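Local coordinates for lovastatin nonaketide synthase, polyketide synthase component (Aspergillus terreus, PDB 7CPX), which builds the dihydromonacolin L nonaketide from nine malonyl-CoA units on its carrier domain in lovastatin biosynthesis, working as a homodimer together with lovC, at residues A[472-477]-A[886-891]; A[521-526]-A[893-898]; A[557-562]-A[844-849]; A[639-644]-A[906-911]. The protein carries 2 engineered substitutions. All blocks are in the same frame, centred on the assembly; numbering follows the deposited sequence.

Contact 1: residues A[472-477]-A[886-891]; sequences SLPLVL and SFSRAL
The lead-in to the first strand of a small antiparallel sheet, between ketosynthase and acyltransferase, rests here on helix 883-898, with P474 fitted against S888 and L891. The pyrrolidine ring does most of the touching. Its CB lies 3.4 Å from S888 OG, while P474 CG sits 3.8 Å from L891 CB, so the ring bridges one turn of the helix; the P474 and L891 side chains cross at about a right angle. The S888 hydroxyl is brought to the proline because OG stands anti to the backbone N (chi1 177°). It comes within 3.3 Å of P474 N, yet that tertiary amide nitrogen has no hydrogen to offer, and the approach is plain packing. L473 directs its CB away from the helix, but the chain returns far enough for CD1 to reach L891 CD1 at 3.6 Å, methyl against methyl. L473 also touches L512, F908 and M909, in a buried apolar setting. Past the proline, L475 enters the sheet by pairing its backbone with I524. An acyltransferase helix thus covers one side; the three-stranded antiparallel sheet with its own helices on the other is characteristic of the linker domain between ketosynthase and acyltransferase.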
loop_
_atom_site.group_PDB
_atom_site.type_symbol
_atom_site.label_atom_id
_atom_site.label_comp_id
_atom_site.label_asym_id
_atom_site.label_seq_id
_atom_site.Cartn_x
_atom_site.Cartn_y
_atom_site.Cartn_z
ATOM N N SER A 472 25.257 23.352 62.279
ATOM C CA SER A 472 25.053 22.315 61.279
ATOM C C SER A 472 25.512 22.835 59.927
ATOM O O SER A 472 25.563 24.045 59.688
ATOM C CB SER A 472 23.586 21.876 61.212
ATOM O OG SER A 472 22.754 22.945 60.795
ATOM N N LEU A 473 25.847 21.902 59.042
ATOM C CA LEU A 473 26.268 22.271 57.703
ATOM C C LEU A 473 25.086 22.826 56.911
ATOM O O LEU A 473 23.928 22.517 57.206
ATOM C CB LEU A 473 26.849 21.068 56.967
ATOM C CG LEU A 473 28.248 20.587 57.358
ATOM C CD1 LEU A 473 29.269 21.701 57.204
ATOM C CD2 LEU A 473 28.258 20.040 58.771
ATOM N N PRO A 474 25.348 23.656 55.902
ATOM C CA PRO A 474 24.256 24.120 55.042
ATOM C C PRO A 474 23.654 22.969 54.255
ATOM O O PRO A 474 24.342 22.015 53.884
ATOM C CB PRO A 474 24.936 25.139 54.122
ATOM C CG PRO A 474 26.364 24.725 54.096
ATOM C CD PRO A 474 26.656 24.166 55.457
ATOM N N LEU A 475 22.352 23.066 54.002
ATOM C CA LEU A 475 21.640 22.067 53.212
ATOM C C LEU A 475 21.846 22.414 51.745
ATOM O O LEU A 475 21.262 23.367 51.232
ATOM C CB LEU A 475 20.164 22.042 53.594
ATOM C CG LEU A 475 19.277 20.998 52.915
ATOM C CD1 LEU A 475 18.076 20.676 53.786
ATOM C CD2 LEU A 475 18.820 21.470 51.544
ATOM N N VAL A 476 22.690 21.647 51.067
ATOM C CA VAL A 476 23.137 21.971 49.716
ATOM C C VAL A 476 22.368 21.128 48.712
ATOM O O VAL A 476 22.187 19.919 48.902
ATOM C CB VAL A 476 24.654 21.754 49.568
ATOM C CG1 VAL A 476 25.406 22.607 50.570
ATOM C CG2 VAL A 476 25.008 20.283 49.738
ATOM N N LEU A 477 21.910 21.769 47.640
ATOM C CA LEU A 477 21.231 21.098 46.547
ATOM C C LEU A 477 21.831 21.571 45.232
ATOM O O LEU A 477 22.297 22.709 45.116
ATOM C CB LEU A 477 19.727 21.378 46.572
ATOM C CG LEU A 477 19.019 20.985 47.869
ATOM C CD1 LEU A 477 17.608 21.539 47.899
ATOM C CD2 LEU A 477 19.000 19.479 48.032
ATOM N N SER A 886 24.899 32.259 60.471
ATOM C CA SER A 886 25.947 33.029 59.809
ATOM C C SER A 886 27.044 32.116 59.271
ATOM O O SER A 886 27.439 32.214 58.101
ATOM C CB SER A 886 26.529 34.054 60.781
ATOM O OG SER A 886 25.517 34.899 61.297
ATOM N N PHE A 887 27.554 31.217 60.116
ATOM C CA PHE A 887 28.624 30.330 59.672
ATOM C C PHE A 887 28.133 29.367 58.597
ATOM O O PHE A 887 28.854 29.082 57.628
ATOM C CB PHE A 887 29.198 29.561 60.859
ATOM C CG PHE A 887 30.323 28.642 60.493
ATOM C CD1 PHE A 887 31.607 29.130 60.323
ATOM C CD2 PHE A 887 30.097 27.290 60.312
ATOM C CE1 PHE A 887 32.645 28.285 59.982
ATOM C CE2 PHE A 887 31.128 26.442 59.973
ATOM C CZ PHE A 887 32.404 26.939 59.806
ATOM N N SER A 888 26.911 28.851 58.747
ATOM C CA SER A 888 26.359 27.967 57.733
ATOM C C SER A 888 26.153 28.698 56.416
ATOM O O SER A 888 26.307 28.098 55.352
ATOM C CB SER A 888 25.042 27.368 58.222
ATOM O OG SER A 888 24.449 26.554 57.225
ATOM N N ARG A 889 25.827 29.991 56.462
ATOM C CA ARG A 889 25.692 30.766 55.234
ATOM C C ARG A 889 27.050 31.011 54.594
ATOM O O ARG A 889 27.167 31.039 53.364
ATOM C CB ARG A 889 24.989 32.090 55.527
ATOM C CG ARG A 889 24.722 32.935 54.293
ATOM C CD ARG A 889 23.971 34.212 54.635
ATOM N NE ARG A 889 22.698 33.945 55.298
ATOM C CZ ARG A 889 22.518 33.928 56.612
ATOM N NH1 ARG A 889 23.513 34.159 57.454
ATOM N NH2 ARG A 889 21.307 33.668 57.097
ATOM N N ALA A 890 28.089 31.196 55.408
ATOM C CA ALA A 890 29.434 31.297 54.853
ATOM C C ALA A 890 29.812 30.012 54.123
ATOM O O ALA A 890 30.305 30.043 52.987
ATOM C CB ALA A 890 30.441 31.601 55.962
ATOM N N LEU A 891 29.568 28.866 54.762
ATOM C CA LEU A 891 29.846 27.590 54.109
ATOM C C LEU A 891 28.970 27.405 52.876
ATOM O O LEU A 891 29.403 26.823 51.876
ATOM C CB LEU A 891 29.636 26.436 55.090
ATOM C CG LEU A 891 30.652 26.305 56.225
ATOM C CD1 LEU A 891 30.326 25.091 57.079
ATOM C CD2 LEU A 891 32.072 26.212 55.687
#

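Contact 2: residues A[521-526]-A[893-898]; sequences RRAIVG and YLWERF
E896 points its carboxylate at the backbone of A523, OE2 lying 2.5 Å from A523 N, but the N-H...O angle of 116° makes this a weak hydrogen bond, and the short distance is doubtful. The acceptor comes from helix 883-898, whose segment 893-898 runs almost antiparallel (171°) to strand segment 521-524, in the middle strand of the linker's three-stranded antiparallel sheet. R522 adds a long salt bridge, NE to E896 OE2 at 3.8 Å, with guanidinium and carboxylate planes steeply inclined. A firmer bond holds that same nitrogen: R522 NE donates to A523 O at 3.1 Å, above the carbonyl plane, and NH1 is hydrogen-bonded to I544 O. The glutamate is thus its weaker partner. One residue earlier, R521 starts from the side of the strand nearer the helix and runs its extended chain past W895. R521 CB lies 3.6 Å from W895 CZ3, and its CD stands over one face of the indole. W895 CG is anti to the backbone N (chi1 -176°), and the benzene half of the ring ends up against the strand. E896 O accepts a hydrogen bond from S546 OG, on strand 546-547. A looser apolar touch is A523 CB to W895 CE3 at 4.4 Å.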
loop_
_atom_site.group_PDB
_atom_site.type_symbol
_atom_site.label_atom_id
_atom_site.label_comp_id
_atom_site.label_asym_id
_atom_site.label_seq_id
_atom_site.Cartn_x
_atom_site.Cartn_y
_atom_site.Cartn_z
ATOM N N ARG A 521 23.491 25.480 41.480
ATOM C CA ARG A 521 23.680 25.201 42.893
ATOM C C ARG A 521 22.814 26.123 43.736
ATOM O O ARG A 521 22.561 27.274 43.369
ATOM C CB ARG A 521 25.144 25.384 43.304
ATOM C CG ARG A 521 26.128 24.475 42.594
ATOM C CD ARG A 521 27.557 24.894 42.901
ATOM N NE ARG A 521 28.543 23.983 42.336
ATOM C CZ ARG A 521 28.987 24.037 41.088
ATOM N NH1 ARG A 521 28.538 24.939 40.231
ATOM N NH2 ARG A 521 29.906 23.163 40.688
ATOM N N ARG A 522 22.361 25.606 44.875
ATOM C CA ARG A 522 21.744 26.424 45.903
ATOM C C ARG A 522 22.081 25.828 47.259
ATOM O O ARG A 522 22.342 24.628 47.382
ATOM C CB ARG A 522 20.220 26.528 45.729
ATOM C CG ARG A 522 19.513 27.358 46.802
ATOM C CD ARG A 522 20.035 28.793 46.867
ATOM N NE ARG A 522 19.602 29.487 48.074
ATOM C CZ ARG A 522 18.594 30.348 48.138
ATOM N NH1 ARG A 522 17.874 30.658 47.071
ATOM N NH2 ARG A 522 18.301 30.916 49.305
ATOM N N ALA A 523 22.094 26.684 48.272
ATOM C CA ALA A 523 22.396 26.274 49.633
ATOM C C ALA A 523 21.416 26.946 50.579
ATOM O O ALA A 523 21.092 28.126 50.410
ATOM C CB ALA A 523 23.835 26.626 50.003
ATOM N N ILE A 524 20.952 26.193 51.568
ATOM C CA ILE A 524 19.943 26.639 52.515
ATOM C C ILE A 524 20.574 26.676 53.898
ATOM O O ILE A 524 21.330 25.772 54.272
ATOM C CB ILE A 524 18.714 25.709 52.494
ATOM C CG1 ILE A 524 18.250 25.467 51.055
ATOM C CG2 ILE A 524 17.597 26.294 53.321
ATOM C CD1 ILE A 524 17.901 26.726 50.287
ATOM N N VAL A 525 20.261 27.723 54.655
ATOM C CA VAL A 525 20.852 27.962 55.964
ATOM C C VAL A 525 19.774 27.770 57.020
ATOM O O VAL A 525 18.705 28.388 56.944
ATOM C CB VAL A 525 21.466 29.370 56.053
ATOM C CG1 VAL A 525 21.975 29.646 57.452
ATOM C CG2 VAL A 525 22.591 29.514 55.043
ATOM N N GLY A 526 20.057 26.918 58.001
ATOM C CA GLY A 526 19.126 26.672 59.083
ATOM C C GLY A 526 19.702 25.774 60.158
ATOM O O GLY A 526 20.284 24.727 59.857
ATOM N N TYR A 893 27.853 29.802 50.862
ATOM C CA TYR A 893 28.453 30.592 49.795
ATOM C C TYR A 893 29.675 29.885 49.228
ATOM O O TYR A 893 29.843 29.795 48.004
ATOM C CB TYR A 893 28.826 31.975 50.329
ATOM C CG TYR A 893 29.066 33.015 49.261
ATOM C CD1 TYR A 893 30.158 32.928 48.413
ATOM C CD2 TYR A 893 28.205 34.094 49.110
ATOM C CE1 TYR A 893 30.384 33.877 47.443
ATOM C CE2 TYR A 893 28.424 35.049 48.138
ATOM C CZ TYR A 893 29.515 34.937 47.307
ATOM O OH TYR A 893 29.741 35.886 46.337
ATOM N N LEU A 894 30.528 29.356 50.108
ATOM C CA LEU A 894 31.704 28.622 49.648
ATOM C C LEU A 894 31.309 27.466 48.740
ATOM O O LEU A 894 31.921 27.253 47.685
ATOM C CB LEU A 894 32.495 28.107 50.848
ATOM C CG LEU A 894 33.420 29.110 51.535
ATOM C CD1 LEU A 894 33.755 28.639 52.939
ATOM C CD2 LEU A 894 34.686 29.299 50.719
ATOM N N TRP A 895 30.292 26.702 49.139
ATOM C CA TRP A 895 29.863 25.559 48.342
ATOM C C TRP A 895 29.267 26.012 47.016
ATOM O O TRP A 895 29.667 25.532 45.952
ATOM C CB TRP A 895 28.857 24.720 49.127
ATOM C CG TRP A 895 28.444 23.476 48.414
ATOM C CD1 TRP A 895 29.107 22.287 48.393
ATOM C CD2 TRP A 895 27.271 23.296 47.613
ATOM N NE1 TRP A 895 28.422 21.375 47.629
ATOM C CE2 TRP A 895 27.289 21.970 47.139
ATOM C CE3 TRP A 895 26.207 24.125 47.252
ATOM C CZ2 TRP A 895 26.286 21.456 46.323
ATOM C CZ3 TRP A 895 25.213 23.614 46.442
ATOM C CH2 TRP A 895 25.259 22.292 45.986
ATOM N N GLU A 896 28.327 26.957 47.058
ATOM C CA GLU A 896 27.714 27.437 45.827
ATOM C C GLU A 896 28.758 27.983 44.866
ATOM O O GLU A 896 28.535 27.996 43.651
ATOM C CB GLU A 896 26.674 28.512 46.140
ATOM C CG GLU A 896 25.452 27.997 46.880
ATOM C CD GLU A 896 24.446 29.092 47.173
ATOM O OE1 GLU A 896 24.731 30.264 46.852
ATOM O OE2 GLU A 896 23.369 28.779 47.723
ATOM N N ARG A 897 29.899 28.435 45.385
ATOM C CA ARG A 897 30.936 28.971 44.512
ATOM C C ARG A 897 31.881 27.900 43.977
ATOM O O ARG A 897 32.251 27.951 42.798
ATOM C CB ARG A 897 31.735 30.047 45.249
ATOM C CG ARG A 897 31.370 31.467 44.839
ATOM C CD ARG A 897 29.878 31.744 44.990
ATOM N NE ARG A 897 29.495 33.007 44.372
ATOM C CZ ARG A 897 28.266 33.504 44.386
ATOM N NH1 ARG A 897 27.276 32.883 45.006
ATOM N NH2 ARG A 897 28.024 34.653 43.764
ATOM N N PHE A 898 32.288 26.932 44.797
ATOM C CA PHE A 898 33.318 25.981 44.383
ATOM C C PHE A 898 32.959 24.553 44.771
ATOM O O PHE A 898 33.792 23.812 45.300
ATOM C CB PHE A 898 34.674 26.360 44.973
ATOM C CG PHE A 898 34.963 27.829 44.927
ATOM C CD1 PHE A 898 35.191 28.467 43.720
ATOM C CD2 PHE A 898 35.008 28.572 46.092
ATOM C CE1 PHE A 898 35.456 29.820 43.677
ATOM C CE2 PHE A 898 35.274 29.922 46.057
ATOM C CZ PHE A 898 35.498 30.550 44.848
#

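Contact 3: residues A[557-562]-A[844-849]; sequences PSVLGI and IGIEVG
S558, L560 and I562 of one strand alternate with I844, I846 and V848 of the other in a parallel ladder, the two short segments inclined by 30°. Backbone hydrogen bonds carry the pairing. I844 N donates to S558 O at 3.0 Å, L560 N to I844 O at 2.9 Å, I846 N to L560 O, and I562 N to I846 O. The last rung, V848 N to I562 O, is weak, its angle only 119°; there E847 is the centre of an inverse gamma turn. CA-H...O contacts accompany these bonds, notably V559 CA to I844 O at 3.1 Å.

Apolar packing is concentrated on the face that bears V559, I844 and I846. V559 CG2, anti to the backbone N, reaches I846 CG1 at 3.4 Å and I844 CG2 at 3.6 Å, one methyl resting against two isoleucines of the neighbouring strand. Helix 883-898 covers I844 and I846 from this side, with L894 touching both. The opposite face carries L560 and I562, which pack on helix 828-838.

E847 sends an extended chain from the face shared with I562; its OE2 accepts a hydrogen bond from L854 N, and its OE1 makes a weak one with Y873 OH.

V559 and G561 also pair with strand 648-652, and G845 with strand 872-875, which places both segments in the interior of the five-stranded parallel sheet. The I562 side chain lies near, without touching, a GxSxG pattern consistent with the nucleophile elbow of acyltransferases, and this central parallel sheet is characteristic of their alpha/beta fold.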
loop_
_atom_site.group_PDB
_atom_site.type_symbol
_atom_site.label_atom_id
_atom_site.label_comp_id
_atom_site.label_asym_id
_atom_site.label_seq_id
_atom_site.Cartn_x
_atom_site.Cartn_y
_atom_site.Cartn_z
ATOM N N PRO A 557 39.650 25.944 46.542
ATOM C CA PRO A 557 39.495 26.276 47.966
ATOM C C PRO A 557 40.309 27.472 48.443
ATOM O O PRO A 557 40.419 27.667 49.657
ATOM C CB PRO A 557 39.989 24.993 48.649
ATOM C CG PRO A 557 41.054 24.496 47.741
ATOM C CD PRO A 557 40.616 24.848 46.340
ATOM N N SER A 558 40.873 28.271 47.539
ATOM C CA SER A 558 41.757 29.363 47.929
ATOM C C SER A 558 40.937 30.549 48.426
ATOM O O SER A 558 40.182 31.165 47.660
ATOM C CB SER A 558 42.645 29.771 46.756
ATOM O OG SER A 558 41.873 30.012 45.595
ATOM N N VAL A 559 41.099 30.874 49.709
ATOM C CA VAL A 559 40.375 31.967 50.340
ATOM C C VAL A 559 41.371 32.930 50.970
ATOM O O VAL A 559 42.461 32.540 51.401
ATOM C CB VAL A 559 39.377 31.466 51.406
ATOM C CG1 VAL A 559 40.117 30.932 52.620
ATOM C CG2 VAL A 559 38.422 32.577 51.806
ATOM N N LEU A 560 40.980 34.198 51.017
ATOM C CA LEU A 560 41.741 35.252 51.675
ATOM C C LEU A 560 41.022 35.631 52.962
ATOM O O LEU A 560 39.858 36.044 52.927
ATOM C CB LEU A 560 41.896 36.468 50.761
ATOM C CG LEU A 560 42.379 37.761 51.421
ATOM C CD1 LEU A 560 43.705 37.548 52.130
ATOM C CD2 LEU A 560 42.496 38.873 50.392
ATOM N N GLY A 561 41.713 35.495 54.089
ATOM C CA GLY A 561 41.118 35.797 55.375
ATOM C C GLY A 561 41.256 37.254 55.761
ATOM O O GLY A 561 42.333 37.695 56.173
ATOM N N ILE A 562 40.173 38.015 55.626
ATOM C CA ILE A 562 40.138 39.421 56.009
ATOM C C ILE A 562 39.547 39.501 57.407
ATOM O O ILE A 562 38.393 39.121 57.621
ATOM C CB ILE A 562 39.316 40.247 55.009
ATOM C CG1 ILE A 562 39.994 40.222 53.639
ATOM C CG2 ILE A 562 39.130 41.667 55.514
ATOM C CD1 ILE A 562 39.229 39.432 52.599
ATOM N N ILE A 844 38.434 33.242 46.476
ATOM C CA ILE A 844 37.395 33.822 47.318
ATOM C C ILE A 844 38.047 34.565 48.479
ATOM O O ILE A 844 39.238 34.424 48.749
ATOM C CB ILE A 844 36.408 32.745 47.824
ATOM C CG1 ILE A 844 35.295 33.363 48.674
ATOM C CG2 ILE A 844 37.148 31.663 48.597
ATOM C CD1 ILE A 844 34.101 32.457 48.859
ATOM N N GLY A 845 37.255 35.393 49.140
ATOM C CA GLY A 845 37.681 36.038 50.372
ATOM C C GLY A 845 36.589 35.960 51.413
ATOM O O GLY A 845 35.406 36.096 51.101
ATOM N N ILE A 846 36.998 35.730 52.658
ATOM C CA ILE A 846 36.082 35.587 53.783
ATOM C C ILE A 846 36.420 36.653 54.813
ATOM O O ILE A 846 37.574 36.761 55.249
ATOM C CB ILE A 846 36.152 34.186 54.408
ATOM C CG1 ILE A 846 35.507 33.160 53.477
ATOM C CG2 ILE A 846 35.464 34.177 55.765
ATOM C CD1 ILE A 846 35.809 31.726 53.847
ATOM N N GLU A 847 35.412 37.431 55.203
ATOM C CA GLU A 847 35.541 38.408 56.281
ATOM C C GLU A 847 35.341 37.674 57.599
ATOM O O GLU A 847 34.240 37.614 58.148
ATOM C CB GLU A 847 34.538 39.542 56.113
ATOM C CG GLU A 847 34.619 40.602 57.201
ATOM C CD GLU A 847 33.760 41.814 56.900
ATOM O OE1 GLU A 847 33.283 41.938 55.753
ATOM O OE2 GLU A 847 33.563 42.645 57.811
ATOM N N VAL A 848 36.433 37.115 58.115
ATOM C CA VAL A 848 36.380 36.394 59.380
ATOM C C VAL A 848 35.977 37.367 60.476
ATOM O O VAL A 848 36.642 38.387 60.697
ATOM C CB VAL A 848 37.729 35.736 59.688
ATOM C CG1 VAL A 848 37.624 34.867 60.933
ATOM C CG2 VAL A 848 38.214 34.920 58.498
ATOM N N GLY A 849 34.889 37.060 61.163
ATOM C CA GLY A 849 34.443 37.862 62.288
ATOM C C GLY A 849 33.196 38.668 61.949
ATOM O O GLY A 849 32.208 38.122 61.463
#

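Contact 4: residues A[639-644]-A[906-911]; sequences VRLLEA and DEFMRA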
loop_
_atom_site.group_PDB
_atom_site.type_symbol
_atom_site.label_atom_id
_atom_site.label_comp_id
_atom_site.label_asym_id
_atom_site.label_seq_id
_atom_site.Cartn_x
_atom_site.Cartn_y
_atom_site.Cartn_z
ATOM N N VAL A 639 37.954 31.062 62.516
ATOM C CA VAL A 639 39.041 30.543 61.694
ATOM C C VAL A 639 39.334 29.091 62.053
ATOM O O VAL A 639 39.671 28.282 61.181
ATOM C CB VAL A 639 40.293 31.431 61.823
ATOM C CG1 VAL A 639 40.883 31.339 63.214
ATOM C CG2 VAL A 639 41.330 31.054 60.770
ATOM N N ARG A 640 39.221 28.731 63.335
ATOM C CA ARG A 640 39.391 27.332 63.712
ATOM C C ARG A 640 38.316 26.463 63.075
ATOM O O ARG A 640 38.600 25.355 62.608
ATOM C CB ARG A 640 39.369 27.184 65.233
ATOM C CG ARG A 640 40.658 27.615 65.912
ATOM C CD ARG A 640 40.749 27.086 67.335
ATOM N NE ARG A 640 40.812 25.629 67.373
ATOM C CZ ARG A 640 40.990 24.912 68.474
ATOM N NH1 ARG A 640 41.133 25.485 69.658
ATOM N NH2 ARG A 640 41.026 23.585 68.386
ATOM N N LEU A 641 37.072 26.946 63.051
ATOM C CA LEU A 641 36.010 26.202 62.384
ATOM C C LEU A 641 36.293 26.060 60.895
ATOM O O LEU A 641 36.106 24.984 60.316
ATOM C CB LEU A 641 34.666 26.894 62.606
ATOM C CG LEU A 641 34.112 26.863 64.031
ATOM C CD1 LEU A 641 32.937 27.816 64.160
ATOM C CD2 LEU A 641 33.699 25.453 64.417
ATOM N N LEU A 642 36.744 27.141 60.256
ATOM C CA LEU A 642 37.034 27.091 58.827
ATOM C C LEU A 642 38.156 26.104 58.529
ATOM O O LEU A 642 38.082 25.341 57.558
ATOM C CB LEU A 642 37.391 28.487 58.320
ATOM C CG LEU A 642 36.246 29.502 58.390
ATOM C CD1 LEU A 642 36.760 30.922 58.233
ATOM C CD2 LEU A 642 35.198 29.201 57.331
ATOM N N GLU A 643 39.207 26.105 59.352
ATOM C CA GLU A 643 40.285 25.140 59.173
ATOM C C GLU A 643 39.808 23.721 59.441
ATOM O O GLU A 643 40.283 22.776 58.799
ATOM C CB GLU A 643 41.460 25.488 60.085
ATOM C CG GLU A 643 42.171 26.776 59.706
ATOM C CD GLU A 643 43.353 27.079 60.605
ATOM O OE1 GLU A 643 43.575 26.321 61.572
ATOM O OE2 GLU A 643 44.060 28.075 60.344
ATOM N N ALA A 644 38.875 23.548 60.380
ATOM C CA ALA A 644 38.276 22.235 60.590
ATOM C C ALA A 644 37.595 21.739 59.324
ATOM O O ALA A 644 37.565 20.531 59.065
ATOM C CB ALA A 644 37.277 22.289 61.744
ATOM N N ASP A 906 33.262 16.225 55.813
ATOM C CA ASP A 906 33.598 15.075 56.644
ATOM C C ASP A 906 34.558 15.474 57.754
ATOM O O ASP A 906 34.349 15.139 58.924
ATOM C CB ASP A 906 34.202 13.965 55.782
ATOM C CG ASP A 906 34.472 12.696 56.568
ATOM O OD1 ASP A 906 34.102 12.641 57.759
ATOM O OD2 ASP A 906 35.057 11.754 55.994
ATOM N N GLU A 907 35.613 16.215 57.410
ATOM C CA GLU A 907 36.549 16.676 58.429
ATOM C C GLU A 907 35.884 17.667 59.377
ATOM O O GLU A 907 36.156 17.662 60.586
ATOM C CB GLU A 907 37.772 17.308 57.767
ATOM C CG GLU A 907 38.538 16.369 56.848
ATOM C CD GLU A 907 39.164 15.204 57.590
ATOM O OE1 GLU A 907 39.176 15.227 58.839
ATOM O OE2 GLU A 907 39.644 14.263 56.923
ATOM N N PHE A 908 35.010 18.526 58.848
ATOM C CA PHE A 908 34.339 19.510 59.689
ATOM C C PHE A 908 33.512 18.827 60.771
ATOM O O PHE A 908 33.552 19.221 61.942
ATOM C CB PHE A 908 33.457 20.415 58.831
ATOM C CG PHE A 908 32.670 21.419 59.621
ATOM C CD1 PHE A 908 33.227 22.638 59.962
ATOM C CD2 PHE A 908 31.376 21.142 60.024
ATOM C CE1 PHE A 908 32.507 23.563 60.691
ATOM C CE2 PHE A 908 30.651 22.063 60.753
ATOM C CZ PHE A 908 31.218 23.275 61.087
ATOM N N MET A 909 32.755 17.795 60.397
ATOM C CA MET A 909 31.991 17.040 61.381
ATOM C C MET A 909 32.868 16.111 62.204
ATOM O O MET A 909 32.456 15.689 63.290
ATOM C CB MET A 909 30.888 16.239 60.688
ATOM C CG MET A 909 29.793 17.111 60.094
ATOM S SD MET A 909 28.951 18.134 61.322
ATOM C CE MET A 909 28.064 16.902 62.272
ATOM N N ARG A 910 34.062 15.776 61.712
ATOM C CA ARG A 910 35.041 15.107 62.559
ATOM C C ARG A 910 35.442 16.008 63.717
ATOM O O ARG A 910 35.585 15.548 64.855
ATOM C CB ARG A 910 36.265 14.716 61.733
ATOM C CG ARG A 910 37.111 13.611 62.347
ATOM C CD ARG A 910 36.422 12.261 62.237
ATOM N NE ARG A 910 36.153 11.900 60.851
ATOM C CZ ARG A 910 35.403 10.874 60.472
ATOM N NH1 ARG A 910 34.819 10.081 61.356
ATOM N NH2 ARG A 910 35.233 10.639 59.174
ATOM N N ALA A 911 35.624 17.300 63.439
ATOM C CA ALA A 911 35.927 18.258 64.495
ATOM C C ALA A 911 34.668 18.655 65.258
ATOM O O ALA A 911 34.628 18.574 66.490
ATOM C CB ALA A 911 36.601 19.496 63.901
#
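A644 sets its CB against A911 CB at 3.6 Å, two methyls meeting where the last turn of helix 624-644 passes the short helix 905-911. The short segments' axes come within 8.9 Å of each other and are inclined at 129°. F908 supplies the larger surface. Its CG is anti to the backbone N (chi1 177°), which carries the ring toward the other helix. L641 O lies at the ring edge, in its plane, 3.7 Å from F908 CD1. The L641 side chain adds a looser touch, CD2 to F908 CE1 at 4.3 Å. F887 comes up to that same CE1 corner of the F908 ring, the two ring planes about 20° apart, so the phenylalanine is shared between this helix pair and helix 883-898.

The terminal carbonyl A644 O looks into the first turn of the opposite helix. E907 CB lies 3.5 Å from it and F908 CA 3.4 Å, the latter a CA-H...O contact. F908 N is also near, but its angle is too poor for a hydrogen bond. E907 bends its chain at chi2, and its carboxylate leads away from the contact.

R646 NH1 is what hydrogen-bonds A644 O, and its NH2 makes a long, weak ion pair with E907 OE1. The chemistry therefore implies adhesion between the two segments through van der Waals and C-H...O contacts, while A644 O is hydrogen-bonded by R646, just beyond the helix end.

In the fold
Helix 883-898 is shared by contacts 1 and 2 and packs on contacts 3 and 4. Contacts 1 and 2 use successive parts of it against neighbouring strands of one sheet, their centres 6 Å apart and joined by a probable hydrogen bond, L477 N to R522 O at 2.9 Å. Contact 2 reaches contact 3 through F898 CE2 on I844 CB (3.5 Å), so the helix is sandwiched between the linker sheet and the acyltransferase sheet. Contact 4 joins contact 1 where L473 CD2 meets F908 CD2 at 3.5 Å, and touches contact 3 through V848 and L642. Contacts 2 and 4 stay about 17 Å apart between centres. All four lie away from the annotated active sites and the NADP pocket.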